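Local atomic coordinates of ribokinase, putative (PDB entry 3B1N), a protein that probably phosphorylates nucleosides, and binds ADP together with the nucleoside analogue mizoribine. Residues M15-E18 / E23-L26; N58-D63 / L259-E264; P77-M82 / L87-V92; I228-G233 / F267-A272; A301-E304 / G308-P311. All blocks are in the same frame, centred on the assembly; numbering follows the deposited sequence.

How the contacts relate
None of the five contacts is wholly core: contacts 2, 3 and 4 are partly buried, whereas contacts 1 and 5 lie at the surface. Contact 1 stands apart, on the small four-stranded sheet and its loop, and consists of one aromatic pair. Contact 3 works at one edge of the nine-stranded sheet and relies on aliphatic packing plus a backbone bond; contact 4 reaches the same sheet near its other end with an indole. Contacts 2 and 4 use helices 251-264 and 269-284 respectively, which are consecutive and touch through Ile263 and Trp269, and contact 5 joins contact 4 through Thr271 and Tyr309. Rings thus carry contacts 1, 2, 4 and 5, while contact 3 uses a methionine.

Contact 1: M15-E18 / E23-L26; sequences MTFE and EHIL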
# COMPACT_ATOMS: atom_id res chain seq x y z
N MET B 15 6.20 2.13 -3.58
CA MET B 15 6.86 1.61 -2.40
C MET B 15 7.06 0.13 -2.64
O MET B 15 6.09 -0.65 -2.66
CB MET B 15 5.94 1.87 -1.22
CG MET B 15 5.90 3.39 -0.86
SD MET B 15 4.37 3.86 -0.05
CE MET B 15 3.27 4.03 -1.48
N THR B 16 8.33 -0.22 -2.85
CA THR B 16 8.75 -1.56 -3.26
C THR B 16 9.09 -2.42 -2.06
O THR B 16 10.11 -2.16 -1.40
CB THR B 16 10.05 -1.52 -4.12
OG1 THR B 16 9.89 -0.65 -5.24
CG2 THR B 16 10.35 -2.91 -4.67
N PHE B 17 8.26 -3.41 -1.78
CA PHE B 17 8.63 -4.39 -0.70
C PHE B 17 9.55 -5.36 -1.37
O PHE B 17 9.16 -6.03 -2.36
CB PHE B 17 7.41 -5.10 -0.14
CG PHE B 17 7.75 -6.23 0.81
CD1 PHE B 17 8.39 -5.93 2.01
CD2 PHE B 17 7.38 -7.56 0.53
CE1 PHE B 17 8.71 -6.93 2.89
CE2 PHE B 17 7.73 -8.58 1.43
CZ PHE B 17 8.42 -8.24 2.59
N GLU B 18 10.76 -5.46 -0.81
CA GLU B 18 11.78 -6.35 -1.41
C GLU B 18 11.57 -7.76 -0.92
O GLU B 18 12.28 -8.26 -0.02
CB GLU B 18 13.19 -5.85 -1.10
CG GLU B 18 13.45 -4.45 -1.60
CD GLU B 18 13.46 -4.33 -3.10
OE1 GLU B 18 13.67 -5.35 -3.78
OE2 GLU B 18 13.25 -3.19 -3.59
N GLU B 23 4.94 -14.86 1.26
CA GLU B 23 5.81 -15.37 2.32
C GLU B 23 5.46 -14.76 3.66
O GLU B 23 6.09 -15.09 4.67
CB GLU B 23 7.27 -15.10 2.00
CG GLU B 23 7.72 -15.82 0.73
CD GLU B 23 9.13 -15.43 0.33
OE1 GLU B 23 9.92 -14.93 1.18
OE2 GLU B 23 9.47 -15.60 -0.86
N HIS B 24 4.47 -13.86 3.67
CA HIS B 24 4.19 -13.08 4.93
C HIS B 24 2.73 -13.11 5.28
O HIS B 24 2.32 -12.38 6.20
CB HIS B 24 4.67 -11.66 4.77
CG HIS B 24 6.15 -11.59 4.55
ND1 HIS B 24 7.05 -11.60 5.59
CD2 HIS B 24 6.88 -11.57 3.40
CE1 HIS B 24 8.29 -11.58 5.10
NE2 HIS B 24 8.21 -11.57 3.77
N ILE B 25 1.94 -13.93 4.60
CA ILE B 25 0.52 -14.09 4.94
C ILE B 25 0.35 -15.24 5.90
O ILE B 25 0.90 -16.35 5.70
CB ILE B 25 -0.41 -14.20 3.70
CG1 ILE B 25 -0.09 -15.42 2.86
CG2 ILE B 25 -0.43 -12.87 2.91
CD1 ILE B 25 -1.11 -15.56 1.65
N LEU B 26 -0.35 -14.96 7.01
CA LEU B 26 -0.60 -15.94 8.07
C LEU B 26 -2.14 -16.02 8.25
O LEU B 26 -2.74 -15.34 9.13
CB LEU B 26 0.15 -15.57 9.35
CG LEU B 26 1.68 -15.56 9.35
CD1 LEU B 26 2.23 -15.13 10.68
CD2 LEU B 26 2.18 -16.96 8.96
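Phe17 and His24 meet ring to ring because their first torsions throw the two side chains across the gap between the segments. In Phe17 CG lies opposite the backbone N, with chi1 at 172°, and the ring is carried away from the end of strand 10-16; in His24 CG stands opposite the carbonyl carbon instead, at -62°. The backbones remain far apart, the CA of Phe17 and the CA of His24 being separated by 11.3 Å, and of the two segments it is these two rings that span the gap. The result is an offset edge-to-face pair. The far end of the phenyl group, CZ and CE2, is directed at the imidazole face, with planes at 83° and ring centroids 5.2 Å apart. Phe17 CZ comes within 3.5 Å of His24 NE2, and Phe17 CE2 within 3.7 Å of His24 CD2, so the approach falls on the NE2-CD2 side of the imidazole. Leu35 of strand 35-38 touches both residues, and Phe37 meets the Phe17 ring. The backbone of the loop is tied to the dimer partner, since His24 O bonds to Tyr194 OH of the second subunit. Chemically the pair is a weak, orientation-dependent attraction between the phenyl C-H edge and the imidazole pi cloud, one that would probably be strongest with a neutral histidine and that spends none of the ring's nitrogens on Phe17.

Contact 2: N58-D63 / L259-E264; sequences NLLGGD and LLYGIE
Leu60 meets Tyr261 mainly through apolar and CH-pi packing. Its CB stands over one face of the phenol, 4.0 Å from the ring centroid and 25° off the normal, displaced toward the CD1 side. Leu60 CD1 reaches further back to Tyr261 CB at 3.7 Å. A chi1 of -177° swings the Tyr261 ring off helix 251-264, trans to N, toward segment 58-63. Leu60 O packs near the ring carbon Tyr261 CE1, 3.4 Å away.

Polar contacts surround the outer end of the ring. Leu60 O accepts from Arg296 NE. A water in the plane of the phenol is 2.8 Å from Tyr261 OH, and it makes a weak bond to Gly61 O.

The backbone beside the ring is shaped by a Schellman motif: Gly61, at positive phi, closes helix 49-59, and its N bonds to Asn58 O. The chain then passes the ring's edge at Gly62.

The contact therefore sets the end of helix 49-59 against the last turns of helix 251-264. Helix 269-284 completes the packing, with Met279 on Leu60 and Leu275 on Tyr261, while His265 stacks on the phenol.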
# COMPACT_ATOMS: atom_id res chain seq x y z
N ASN B 58 5.71 5.14 -27.86
CA ASN B 58 6.64 6.19 -28.31
C ASN B 58 8.07 5.69 -28.40
O ASN B 58 8.83 6.03 -29.36
CB ASN B 58 6.51 7.41 -27.38
CG ASN B 58 7.18 8.64 -27.93
OD1 ASN B 58 6.82 9.10 -29.03
ND2 ASN B 58 8.16 9.15 -27.21
N LEU B 59 8.50 4.86 -27.45
CA LEU B 59 9.85 4.26 -27.53
C LEU B 59 9.98 3.44 -28.81
O LEU B 59 11.09 3.34 -29.36
CB LEU B 59 10.08 3.29 -26.36
CG LEU B 59 10.37 3.90 -25.00
CD1 LEU B 59 10.41 2.74 -23.99
CD2 LEU B 59 11.68 4.70 -24.98
N LEU B 60 8.90 2.83 -29.25
CA LEU B 60 8.95 1.94 -30.44
C LEU B 60 8.88 2.76 -31.75
O LEU B 60 9.03 2.21 -32.85
CB LEU B 60 7.86 0.90 -30.39
CG LEU B 60 8.08 -0.18 -29.30
CD1 LEU B 60 6.81 -0.92 -28.97
CD2 LEU B 60 9.21 -1.16 -29.84
N GLY B 61 8.70 4.07 -31.61
CA GLY B 61 8.55 4.95 -32.79
C GLY B 61 7.13 5.04 -33.31
O GLY B 61 6.91 5.49 -34.45
N GLY B 62 6.12 4.66 -32.51
CA GLY B 62 4.72 4.78 -32.89
C GLY B 62 4.23 6.19 -32.56
O GLY B 62 4.96 6.96 -31.97
N ASP B 63 3.01 6.53 -32.99
CA ASP B 63 2.47 7.87 -32.85
C ASP B 63 1.34 7.77 -31.84
O ASP B 63 0.25 7.42 -32.16
CB ASP B 63 1.91 8.36 -34.18
CG ASP B 63 1.42 9.80 -34.13
OD1 ASP B 63 1.52 10.43 -33.06
OD2 ASP B 63 0.95 10.32 -35.17
N LEU B 259 2.20 -4.48 -27.79
CA LEU B 259 1.10 -5.13 -28.50
C LEU B 259 0.46 -4.17 -29.49
O LEU B 259 0.22 -4.56 -30.65
CB LEU B 259 0.08 -5.64 -27.51
CG LEU B 259 -0.72 -6.80 -28.06
CD1 LEU B 259 0.14 -8.06 -28.03
CD2 LEU B 259 -1.97 -6.99 -27.20
N LEU B 260 0.18 -2.93 -29.07
CA LEU B 260 -0.45 -1.93 -29.94
C LEU B 260 0.46 -1.66 -31.15
O LEU B 260 -0.04 -1.54 -32.28
CB LEU B 260 -0.72 -0.59 -29.21
CG LEU B 260 -1.85 -0.68 -28.21
CD1 LEU B 260 -1.70 0.55 -27.31
CD2 LEU B 260 -3.18 -0.62 -29.00
N TYR B 261 1.78 -1.58 -30.94
CA TYR B 261 2.69 -1.33 -32.07
C TYR B 261 2.59 -2.52 -33.04
O TYR B 261 2.50 -2.32 -34.28
CB TYR B 261 4.13 -1.21 -31.55
CG TYR B 261 5.10 -0.88 -32.64
CD1 TYR B 261 5.30 0.43 -33.03
CD2 TYR B 261 5.79 -1.92 -33.30
CE1 TYR B 261 6.19 0.75 -34.02
CE2 TYR B 261 6.69 -1.60 -34.33
CZ TYR B 261 6.87 -0.27 -34.66
OH TYR B 261 7.78 0.05 -35.67
N GLY B 262 2.61 -3.74 -32.51
CA GLY B 262 2.54 -4.94 -33.37
C GLY B 262 1.22 -4.95 -34.16
O GLY B 262 1.22 -5.23 -35.37
N ILE B 263 0.08 -4.66 -33.52
CA ILE B 263 -1.23 -4.73 -34.20
C ILE B 263 -1.21 -3.68 -35.34
O ILE B 263 -1.56 -3.98 -36.50
CB ILE B 263 -2.36 -4.44 -33.21
CG1 ILE B 263 -2.45 -5.62 -32.24
CG2 ILE B 263 -3.73 -4.26 -33.94
CD1 ILE B 263 -3.36 -5.27 -30.98
N GLU B 264 -0.79 -2.45 -35.04
CA GLU B 264 -0.75 -1.36 -36.02
C GLU B 264 0.04 -1.76 -37.26
O GLU B 264 -0.36 -1.44 -38.38
CB GLU B 264 -0.10 -0.10 -35.37
CG GLU B 264 0.30 0.96 -36.37
CD GLU B 264 0.96 2.18 -35.76
OE1 GLU B 264 1.42 2.15 -34.57
OE2 GLU B 264 1.06 3.17 -36.52
O HOH W 1 7.93 2.73 -36.33

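Contact 3: P77-M82 / L87-V92; sequences PYLDRM and LSREYV
Within the beta-alpha-beta unit formed by strand 64-71, helix 76-85 and strand 88-95, Met82 and Leu79 of the helix pack on Arg89 and Val92, and a backbone bond ties the start of 87-92 to the last turns of the helix. Leu87 N donates to Met82 O over 2.9 Å. Met82 is the side chain that bridges the gap. Its chain runs extended to SD and then bends at chi3 (66°), so that the terminal methyl turns in among three residues: CE lies 3.2 Å from Ser88 O, 3.4 Å from Arg89 CG and 3.5 Å from Val92 CG2.

Helix 76-85 thereby lies against the edge strand of the nine-stranded sheet, in the Rossmann-like layer arrangement of the ribokinase family. An ST turn, Glu90 N bonding to Ser88 OG, and a type I turn from Arg89 to Val92 swing the strand round, and these turns bring Val92 back toward the helix.

Leu79 meets the second half of this surface. Its CD2 is 3.8 Å from Arg89 CD and 4.1 Å from Val92 CG1, the leucine and the arginine crossing at about a right angle. Arg89 packs mainly through its CG and CD; its NE forms a salt bridge with Asp83. Leu70 of strand 64-71 also touches both Leu79 and Val92.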
# COMPACT_ATOMS: atom_id res chain seq x y z
N PRO B 77 4.96 19.53 -14.89
CA PRO B 77 6.07 18.60 -15.18
C PRO B 77 5.70 17.53 -16.19
O PRO B 77 6.54 17.12 -17.02
CB PRO B 77 6.40 17.99 -13.80
CG PRO B 77 6.05 19.16 -12.87
CD PRO B 77 4.77 19.72 -13.44
N TYR B 78 4.47 17.04 -16.14
CA TYR B 78 4.03 16.03 -17.11
C TYR B 78 3.87 16.62 -18.49
O TYR B 78 4.26 15.96 -19.46
CB TYR B 78 2.72 15.35 -16.63
CG TYR B 78 2.72 13.83 -16.81
CD1 TYR B 78 2.24 12.98 -15.79
CD2 TYR B 78 3.07 13.25 -18.03
CE1 TYR B 78 2.21 11.61 -15.95
CE2 TYR B 78 3.04 11.88 -18.19
CZ TYR B 78 2.61 11.05 -17.14
OH TYR B 78 2.58 9.70 -17.34
N LEU B 79 3.30 17.84 -18.59
CA LEU B 79 3.17 18.49 -19.90
C LEU B 79 4.55 18.68 -20.48
O LEU B 79 4.73 18.39 -21.71
CB LEU B 79 2.45 19.83 -19.81
CG LEU B 79 1.04 19.70 -19.23
CD1 LEU B 79 0.46 21.08 -19.12
CD2 LEU B 79 0.11 18.79 -20.07
N ASP B 80 5.50 19.12 -19.65
CA ASP B 80 6.87 19.41 -20.18
C ASP B 80 7.54 18.11 -20.62
O ASP B 80 8.24 18.08 -21.62
CB ASP B 80 7.67 20.12 -19.10
CG ASP B 80 7.19 21.54 -18.86
OD1 ASP B 80 6.33 22.05 -19.61
OD2 ASP B 80 7.74 22.13 -17.92
N ARG B 81 7.29 17.04 -19.89
CA ARG B 81 7.85 15.74 -20.25
C ARG B 81 7.28 15.26 -21.59
O ARG B 81 8.02 14.73 -22.43
CB ARG B 81 7.53 14.74 -19.16
CG ARG B 81 7.83 13.30 -19.54
CD ARG B 81 7.44 12.40 -18.40
NE ARG B 81 7.71 10.98 -18.69
CZ ARG B 81 8.92 10.45 -18.61
NH1 ARG B 81 9.93 11.24 -18.30
NH2 ARG B 81 9.13 9.16 -18.85
N MET B 82 5.99 15.47 -21.82
CA MET B 82 5.38 15.03 -23.06
C MET B 82 6.03 15.78 -24.20
O MET B 82 6.37 15.16 -25.22
CB MET B 82 3.89 15.31 -23.01
CG MET B 82 3.21 14.31 -22.12
SD MET B 82 1.45 14.65 -22.03
CE MET B 82 0.95 14.33 -23.70
N LEU B 87 5.50 13.44 -27.35
CA LEU B 87 4.12 12.96 -27.15
C LEU B 87 3.14 14.12 -27.29
O LEU B 87 3.24 15.14 -26.58
CB LEU B 87 3.98 12.27 -25.78
CG LEU B 87 4.71 10.94 -25.56
CD1 LEU B 87 4.83 10.59 -24.10
CD2 LEU B 87 3.92 9.87 -26.26
N SER B 88 2.19 13.96 -28.21
CA SER B 88 1.23 15.00 -28.53
C SER B 88 0.36 15.24 -27.31
O SER B 88 -0.09 14.25 -26.70
CB SER B 88 0.27 14.58 -29.63
OG SER B 88 -0.63 15.62 -29.88
N ARG B 89 0.12 16.51 -27.01
CA ARG B 89 -0.80 16.91 -25.92
C ARG B 89 -2.19 17.21 -26.44
O ARG B 89 -3.02 17.75 -25.69
CB ARG B 89 -0.23 18.08 -25.11
CG ARG B 89 1.08 17.68 -24.37
CD ARG B 89 1.70 18.77 -23.47
NE ARG B 89 2.10 19.98 -24.17
CZ ARG B 89 1.41 21.13 -24.19
NH1 ARG B 89 0.23 21.25 -23.58
NH2 ARG B 89 1.90 22.16 -24.85
N GLU B 90 -2.47 16.80 -27.69
CA GLU B 90 -3.73 17.14 -28.40
C GLU B 90 -4.96 16.81 -27.52
O GLU B 90 -5.86 17.67 -27.35
CB GLU B 90 -3.78 16.34 -29.72
CG GLU B 90 -5.06 16.55 -30.51
CD GLU B 90 -5.04 15.88 -31.88
OE1 GLU B 90 -6.00 16.09 -32.65
OE2 GLU B 90 -4.10 15.11 -32.19
N TYR B 91 -4.96 15.62 -26.92
CA TYR B 91 -6.15 15.12 -26.17
C TYR B 91 -5.91 15.05 -24.66
O TYR B 91 -6.65 14.35 -23.96
CB TYR B 91 -6.58 13.74 -26.71
CG TYR B 91 -6.86 13.74 -28.19
CD1 TYR B 91 -7.94 14.47 -28.69
CD2 TYR B 91 -6.06 13.02 -29.08
CE1 TYR B 91 -8.21 14.50 -30.06
CE2 TYR B 91 -6.33 13.03 -30.47
CZ TYR B 91 -7.41 13.78 -30.94
OH TYR B 91 -7.69 13.78 -32.30
N VAL B 92 -4.87 15.75 -24.20
CA VAL B 92 -4.58 15.87 -22.74
C VAL B 92 -5.25 17.17 -22.26
O VAL B 92 -4.78 18.28 -22.60
CB VAL B 92 -3.06 15.85 -22.45
CG1 VAL B 92 -2.79 16.05 -20.94
CG2 VAL B 92 -2.48 14.54 -22.91

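Contact 4: I228-G233 / F267-A272; sequences IRHRDG and FDWATA
Asp268 OD1 takes two bonds from Thr271, and so secures the helix start from which Trp269 leans on Ile228 and His230. Thr271 OG1 donates to it at 2.6 Å from the syn side, and Thr271 N at 2.8 Å, nearly along the C-O axis. This is an N-cap: the carboxylate serves an amide of the first turn of helix 269-284, and its charge would probably also suit the helix dipole.

Across the contact the indole is met by two side chains of strand 226-230. Ile228 CG2 sits over one face of the indole, toward its rim, 3.8 Å from Trp269 CE3, while Ile228 CD1 reaches Trp269 O at 3.7 Å. Strand 226-230 and strand 233-237 form a beta hairpin with a two-residue loop at the end of the nine-stranded sheet, with a type I turn from His230 to Gly233, so the indole lies where this hairpin and the helix converge.

The His230 ring is brought over by a chi1 of 55°, which places CG between the backbone N and the carbonyl carbon. Trp269 CD1 lies over one imidazole face, 3.6 Å from His230 CG, and Gly233 O lies over the opposite face. The two ring systems are inclined at 37°, an oblique meeting. His230 NE2 bonds to Glu235, whose side chain also touches Trp269.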
# COMPACT_ATOMS: atom_id res chain seq x y z
N ILE B 228 -2.15 -15.49 -25.89
CA ILE B 228 -3.03 -14.74 -26.77
C ILE B 228 -3.96 -15.74 -27.45
O ILE B 228 -3.53 -16.52 -28.34
CB ILE B 228 -2.23 -14.00 -27.83
CG1 ILE B 228 -1.28 -13.01 -27.12
CG2 ILE B 228 -3.18 -13.26 -28.81
CD1 ILE B 228 -0.41 -12.14 -28.09
N ARG B 229 -5.20 -15.68 -27.08
CA ARG B 229 -6.25 -16.55 -27.65
C ARG B 229 -6.98 -15.79 -28.75
O ARG B 229 -7.57 -14.74 -28.52
CB ARG B 229 -7.24 -16.94 -26.54
CG ARG B 229 -8.44 -17.72 -27.07
CD ARG B 229 -8.39 -19.14 -26.58
NE ARG B 229 -9.15 -19.31 -25.36
CZ ARG B 229 -10.36 -19.86 -25.31
NH1 ARG B 229 -10.97 -20.25 -26.41
NH2 ARG B 229 -10.98 -19.98 -24.15
N HIS B 230 -6.97 -16.35 -29.96
CA HIS B 230 -7.61 -15.73 -31.13
C HIS B 230 -8.32 -16.84 -31.91
O HIS B 230 -8.22 -18.00 -31.54
CB HIS B 230 -6.58 -15.00 -32.00
CG HIS B 230 -5.43 -15.86 -32.43
ND1 HIS B 230 -5.30 -16.33 -33.73
CD2 HIS B 230 -4.37 -16.35 -31.74
CE1 HIS B 230 -4.22 -17.09 -33.80
NE2 HIS B 230 -3.62 -17.10 -32.62
N ARG B 231 -9.04 -16.45 -32.96
CA ARG B 231 -9.80 -17.34 -33.88
C ARG B 231 -9.18 -18.74 -34.06
O ARG B 231 -9.80 -19.77 -33.74
CB ARG B 231 -9.91 -16.60 -35.24
CG ARG B 231 -10.68 -17.25 -36.39
CD ARG B 231 -12.17 -16.93 -36.37
NE ARG B 231 -12.86 -17.90 -35.52
CZ ARG B 231 -14.14 -18.26 -35.64
NH1 ARG B 231 -14.91 -17.72 -36.58
NH2 ARG B 231 -14.65 -19.17 -34.81
N ASP B 232 -7.94 -18.77 -34.55
CA ASP B 232 -7.33 -20.01 -35.04
C ASP B 232 -6.53 -20.83 -34.03
O ASP B 232 -6.11 -21.96 -34.32
CB ASP B 232 -6.42 -19.68 -36.23
CG ASP B 232 -7.20 -19.18 -37.44
OD1 ASP B 232 -8.45 -19.38 -37.47
OD2 ASP B 232 -6.56 -18.59 -38.35
N GLY B 233 -6.29 -20.26 -32.85
CA GLY B 233 -5.37 -20.91 -31.92
C GLY B 233 -5.03 -20.01 -30.76
O GLY B 233 -5.63 -18.94 -30.61
N PHE B 267 1.98 -7.14 -37.39
CA PHE B 267 2.70 -8.29 -36.87
C PHE B 267 1.71 -9.42 -36.68
O PHE B 267 0.54 -9.18 -36.33
CB PHE B 267 3.24 -7.95 -35.45
CG PHE B 267 4.46 -7.06 -35.44
CD1 PHE B 267 4.73 -6.13 -36.41
CD2 PHE B 267 5.36 -7.14 -34.35
CE1 PHE B 267 5.90 -5.30 -36.33
CE2 PHE B 267 6.48 -6.31 -34.26
CZ PHE B 267 6.75 -5.41 -35.24
N ASP B 268 2.16 -10.67 -36.83
CA ASP B 268 1.37 -11.79 -36.39
C ASP B 268 1.28 -11.82 -34.86
O ASP B 268 2.06 -11.11 -34.18
CB ASP B 268 1.81 -13.12 -37.01
CG ASP B 268 3.22 -13.49 -36.70
OD1 ASP B 268 3.77 -13.06 -35.68
OD2 ASP B 268 3.83 -14.29 -37.48
N TRP B 269 0.32 -12.55 -34.33
CA TRP B 269 0.14 -12.55 -32.86
C TRP B 269 1.37 -13.06 -32.15
O TRP B 269 1.74 -12.54 -31.09
CB TRP B 269 -1.08 -13.37 -32.45
CG TRP B 269 -2.36 -12.65 -32.69
CD1 TRP B 269 -3.39 -13.05 -33.49
CD2 TRP B 269 -2.75 -11.40 -32.14
NE1 TRP B 269 -4.41 -12.13 -33.47
CE2 TRP B 269 -4.06 -11.11 -32.62
CE3 TRP B 269 -2.14 -10.50 -31.26
CZ2 TRP B 269 -4.75 -9.93 -32.28
CZ3 TRP B 269 -2.84 -9.35 -30.90
CH2 TRP B 269 -4.13 -9.07 -31.42
N ALA B 270 2.02 -14.08 -32.70
CA ALA B 270 3.23 -14.61 -32.10
C ALA B 270 4.30 -13.53 -31.92
O ALA B 270 5.01 -13.43 -30.89
CB ALA B 270 3.81 -15.75 -33.00
N THR B 271 4.43 -12.69 -32.94
CA THR B 271 5.45 -11.66 -32.93
C THR B 271 5.03 -10.42 -32.12
O THR B 271 5.83 -9.82 -31.42
CB THR B 271 5.85 -11.26 -34.38
OG1 THR B 271 6.27 -12.46 -35.04
CG2 THR B 271 7.01 -10.27 -34.40
N ALA B 272 3.76 -10.03 -32.26
CA ALA B 272 3.25 -8.88 -31.49
C ALA B 272 3.39 -9.23 -30.02
O ALA B 272 3.78 -8.39 -29.21
CB ALA B 272 1.79 -8.61 -31.81

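Contact 5: A301-E304 / G308-P311; sequences ARFE and GYRP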
# COMPACT_ATOMS: atom_id res chain seq x y z
N ALA B 301 17.66 -5.25 -31.25
CA ALA B 301 18.80 -6.15 -30.91
C ALA B 301 18.41 -7.13 -29.82
O ALA B 301 18.74 -8.33 -29.88
CB ALA B 301 20.02 -5.34 -30.52
N ARG B 302 17.70 -6.67 -28.78
CA ARG B 302 17.27 -7.55 -27.73
C ARG B 302 16.18 -8.54 -28.18
O ARG B 302 16.11 -9.68 -27.71
CB ARG B 302 16.75 -6.73 -26.54
CG ARG B 302 17.82 -5.98 -25.72
CD ARG B 302 18.57 -6.94 -24.74
NE ARG B 302 17.70 -7.58 -23.72
CZ ARG B 302 17.40 -7.06 -22.53
NH1 ARG B 302 17.88 -5.85 -22.19
NH2 ARG B 302 16.62 -7.74 -21.68
N PHE B 303 15.33 -8.12 -29.14
CA PHE B 303 14.33 -9.02 -29.66
C PHE B 303 15.05 -10.17 -30.41
O PHE B 303 14.72 -11.33 -30.20
CB PHE B 303 13.39 -8.27 -30.65
CG PHE B 303 12.23 -9.12 -31.12
CD1 PHE B 303 10.92 -8.97 -30.58
CD2 PHE B 303 12.41 -10.11 -32.08
CE1 PHE B 303 9.84 -9.79 -30.98
CE2 PHE B 303 11.36 -10.92 -32.47
CZ PHE B 303 10.04 -10.78 -31.94
N GLU B 304 16.05 -9.79 -31.22
CA GLU B 304 16.84 -10.78 -31.96
C GLU B 304 17.53 -11.75 -31.00
O GLU B 304 17.49 -12.95 -31.23
CB GLU B 304 17.87 -10.07 -32.82
CG GLU B 304 17.30 -9.51 -34.07
CD GLU B 304 17.53 -10.44 -35.26
OE1 GLU B 304 17.19 -10.02 -36.38
OE2 GLU B 304 18.04 -11.58 -35.06
N GLY B 308 15.49 -14.90 -31.87
CA GLY B 308 16.22 -15.48 -33.01
C GLY B 308 15.82 -14.94 -34.37
O GLY B 308 16.27 -15.44 -35.41
N TYR B 309 14.96 -13.92 -34.39
CA TYR B 309 14.55 -13.29 -35.64
C TYR B 309 14.28 -11.81 -35.45
O TYR B 309 14.23 -11.32 -34.30
CB TYR B 309 13.36 -14.01 -36.27
CG TYR B 309 12.01 -13.93 -35.54
CD1 TYR B 309 11.00 -13.07 -36.02
CD2 TYR B 309 11.74 -14.71 -34.42
CE1 TYR B 309 9.75 -13.01 -35.37
CE2 TYR B 309 10.49 -14.63 -33.75
CZ TYR B 309 9.52 -13.78 -34.24
OH TYR B 309 8.27 -13.74 -33.63
N ARG B 310 14.17 -11.11 -36.58
CA ARG B 310 13.90 -9.67 -36.59
C ARG B 310 12.38 -9.43 -36.62
O ARG B 310 11.69 -9.99 -37.49
CB ARG B 310 14.57 -9.02 -37.81
CG ARG B 310 14.58 -7.49 -37.78
CD ARG B 310 15.46 -6.85 -38.90
NE ARG B 310 15.39 -7.59 -40.17
CZ ARG B 310 14.32 -7.63 -40.99
NH1 ARG B 310 13.19 -6.98 -40.70
NH2 ARG B 310 14.39 -8.35 -42.10
N PRO B 311 11.87 -8.61 -35.68
CA PRO B 311 10.43 -8.39 -35.58
C PRO B 311 9.96 -7.52 -36.73
O PRO B 311 10.37 -6.35 -36.87
CB PRO B 311 10.26 -7.65 -34.25
CG PRO B 311 11.53 -7.01 -33.98
CD PRO B 311 12.61 -7.81 -34.66
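Phe303 makes the aromatic and CH-pi contacts. A chi1 of -174° extends its ring from helix 296-307 into the returning chain. Its CE2-CZ edge points at the centre of the Tyr309 ring in an edge-to-face pair, planes at 89° and centroids 5.2 Å apart. Pro311 packs on one face of Phe303 in a CH-pi contact: CB stands 3.7 Å from the ring centroid, almost straight above it, and Pro311 CD lies 3.5 Å from Phe303 CD2.

Among the hydrogen bonds and C-H contacts, Gly308 N donates to Glu304 O at 2.9 Å, which retains one helical bond as the chain leaves at positive phi. Tyr309 O is buried with no polar partner in the model. It lies in the plane of the Phe303 ring, 3.1 Å from Phe303 CD2, and takes a CA-H...O contact from Glu304 CA at 3.5 Å; such C-H groups probably compensate in part.

The Glu304 chain bends at chi2, and its carboxylate packs against the Tyr309-Arg310 backbone and Arg310 CB. Glu304 OE1 is 4.8 Å from Arg310 NE, so the two charges are near but not in contact.

The loop after helix 296-307 is thereby folded back over that helix and onto helix 269-284, where Tyr309 OH bonds to Thr271 OG1, Arg274 touches both Phe303 and Tyr309, and Leu278 packs on Phe303.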